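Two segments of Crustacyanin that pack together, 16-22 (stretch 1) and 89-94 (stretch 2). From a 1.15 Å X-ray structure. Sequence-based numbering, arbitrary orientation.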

# COMPACT_ATOMS: atom_id res chain seq x y z
N ASP A 16 -13.22 -1.18 15.95
CA ASP A 16 -13.50 -2.49 16.50
C ASP A 16 -13.54 -3.57 15.43
O ASP A 16 -14.51 -4.17 15.08
CB ASP A 16 -14.85 -2.50 17.24
CG ASP A 16 -15.09 -3.84 17.91
OD1 ASP A 16 -14.10 -4.60 18.10
OD2 ASP A 16 -16.26 -4.12 18.24
N ARG A 17 -12.36 -3.84 14.91
CA ARG A 17 -12.17 -4.84 13.89
C ARG A 17 -12.50 -6.27 14.31
O ARG A 17 -13.03 -6.98 13.45
CB ARG A 17 -10.71 -4.70 13.47
CG ARG A 17 -10.45 -3.48 12.60
CD ARG A 17 -9.00 -3.60 12.13
NE ARG A 17 -8.11 -3.16 13.21
CZ ARG A 17 -6.96 -3.66 13.59
NH1 ARG A 17 -6.29 -4.72 13.15
NH2 ARG A 17 -6.32 -3.07 14.62
N ASN A 18 -12.23 -6.79 15.52
CA ASN A 18 -12.44 -8.22 15.78
C ASN A 18 -13.91 -8.60 15.68
O ASN A 18 -14.31 -9.66 15.19
CB ASN A 18 -11.91 -8.78 17.12
CG ASN A 18 -11.70 -10.29 16.81
OD1 ASN A 18 -12.70 -10.97 16.55
ND2 ASN A 18 -10.46 -10.75 16.78
N LYS A 19 -14.74 -7.71 16.19
CA LYS A 19 -16.17 -7.97 16.13
C LYS A 19 -16.62 -8.02 14.67
O LYS A 19 -17.39 -8.91 14.26
CB LYS A 19 -16.92 -6.89 16.89
CG LYS A 19 -18.41 -6.89 16.60
CD LYS A 19 -18.96 -5.48 16.71
CE LYS A 19 -18.74 -4.69 15.42
NZ LYS A 19 -19.52 -3.41 15.45
N LEU A 20 -16.15 -7.02 13.91
CA LEU A 20 -16.60 -6.91 12.51
C LEU A 20 -16.13 -8.16 11.79
O LEU A 20 -16.83 -8.80 10.99
CB LEU A 20 -16.05 -5.62 11.89
CG LEU A 20 -16.67 -4.31 12.41
CD1 LEU A 20 -15.86 -3.10 11.93
CD2 LEU A 20 -18.12 -4.14 11.99
N TRP A 21 -14.89 -8.51 12.06
CA TRP A 21 -14.27 -9.63 11.37
C TRP A 21 -15.09 -10.89 11.60
O TRP A 21 -15.45 -11.64 10.70
CB TRP A 21 -12.83 -9.82 11.84
CG TRP A 21 -12.08 -10.91 11.16
CD1 TRP A 21 -11.76 -12.14 11.68
CD2 TRP A 21 -11.52 -10.93 9.84
NE1 TRP A 21 -11.06 -12.90 10.77
CE2 TRP A 21 -10.89 -12.17 9.62
CE3 TRP A 21 -11.48 -10.01 8.79
CZ2 TRP A 21 -10.24 -12.55 8.43
CZ3 TRP A 21 -10.84 -10.36 7.62
CH2 TRP A 21 -10.22 -11.62 7.43
N ALA A 22 -15.38 -11.14 12.88
CA ALA A 22 -16.19 -12.31 13.23
C ALA A 22 -17.62 -12.25 12.65
O ALA A 22 -18.22 -13.26 12.29
CB ALA A 22 -16.20 -12.46 14.74
N GLY A 89 -2.40 -12.11 9.74
CA GLY A 89 -3.48 -12.62 10.59
C GLY A 89 -4.26 -11.52 11.29
O GLY A 89 -5.06 -11.81 12.17
N GLU A 90 -4.08 -10.26 10.92
CA GLU A 90 -4.87 -9.15 11.48
C GLU A 90 -6.31 -9.32 11.00
O GLU A 90 -6.60 -9.85 9.93
CB GLU A 90 -4.29 -7.80 11.05
CG GLU A 90 -2.88 -7.55 11.60
CD GLU A 90 -2.15 -6.39 10.97
OE1 GLU A 90 -2.69 -5.51 10.28
OE2 GLU A 90 -0.90 -6.28 11.17
N PRO A 91 -7.25 -8.90 11.84
CA PRO A 91 -8.68 -8.99 11.59
C PRO A 91 -9.24 -8.00 10.60
O PRO A 91 -10.23 -7.32 10.87
CB PRO A 91 -9.27 -8.77 13.00
CG PRO A 91 -8.28 -7.88 13.65
CD PRO A 91 -6.95 -8.40 13.17
N HIS A 92 -8.60 -7.98 9.44
CA HIS A 92 -9.15 -7.23 8.33
C HIS A 92 -8.63 -7.80 7.03
O HIS A 92 -7.71 -8.61 7.02
CB HIS A 92 -8.82 -5.78 8.50
CG HIS A 92 -7.40 -5.41 8.51
ND1 HIS A 92 -6.52 -5.21 7.51
CD2 HIS A 92 -6.64 -5.19 9.60
CE1 HIS A 92 -5.31 -4.88 7.99
NE2 HIS A 92 -5.36 -4.86 9.28
N LEU A 93 -9.26 -7.37 5.95
CA LEU A 93 -8.87 -7.76 4.61
C LEU A 93 -7.80 -6.79 4.10
O LEU A 93 -7.71 -5.63 4.49
CB LEU A 93 -10.08 -7.69 3.67
CG LEU A 93 -11.22 -8.62 4.06
CD1 LEU A 93 -12.51 -8.16 3.42
CD2 LEU A 93 -10.82 -10.06 3.73
N SER A 94 -6.98 -7.28 3.16
CA SER A 94 -6.18 -6.46 2.27
C SER A 94 -6.86 -6.33 0.92
O SER A 94 -7.30 -7.32 0.37
CB SER A 94 -4.83 -7.08 2.01
OG SER A 94 -4.08 -7.22 3.20
O HOH W 1 -12.55 -5.92 10.71

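Stretch 2 meets the first turns of a helix that begins at R17, and no direct hydrogen bond joins the two segments; the contact, which buries 355 Å² summed over both sides, rests on packing and one bridging water. R17 and W21 are four residues apart, so the helix places both on one side, and the CA-to-CB bond of each points toward stretch 2.

G89 takes no part. Its phi/psi of 84/11 would jam a CB against the carbonyl O of the preceding residue, so the backbone alone calls for glycine here. E90 contributes little across the interface: its CB lies 4.2 Å from R17 NH1, at the edge of the guanidinium and near its plane. Its carboxylate is engaged otherwise, with OE1 accepting a hydrogen bond from H92 NE2 at 2.9 Å (N-H...acceptor angle 133°) and both carboxylate oxygens bonded elsewhere in the structure.

P91 is the centre of the contact, with 103 Å² covered by stretch 1, and its CA is 5.6 Å from that of W21. Its CA sits 4.1 Å from the centroid of the five-membered ring of W21, only 22° off the ring normal, which is the geometry of a CH-pi contact over the face. Alongside, P91 CB packs against W21 CB at 3.9 Å, while P91 CD is 3.7 Å from R17 NH1 as the arginine side chain extends past the proline ring. N18 makes a looser approach, its CA 4.3 Å from P91 CB. The carbonyl of P91 supplies the polar link: a water donates to P91 O at 2.7 Å and to R17 O at 3.0 Å. The same R17 O accepts from W21 N at 2.8 Å, so the water joins stretch 2 to a carbonyl already used within the helix.

H92 has its CA-to-CB bond directed away, yet the ring end comes nearer: CD2 is 3.6 Å from R17 NH1, which lies at the edge of the imidazole, near its plane. Two hydrogen bonds within the stretch involve this ring, the one to E90 and a second from ND1 to L93 O at 3.3 Å and 167°. The backbone of H92 also meets the indole, with its C atom 3.4 Å from W21 CZ3 in an oblique approach.

L93 opens the strand and closes the contact. Its CA-to-CB bond points sideways, but the end of the side chain turns nearer, bringing CD2 to 3.9 Å from W21 CZ3 in an apolar contact. S94 lies out of reach.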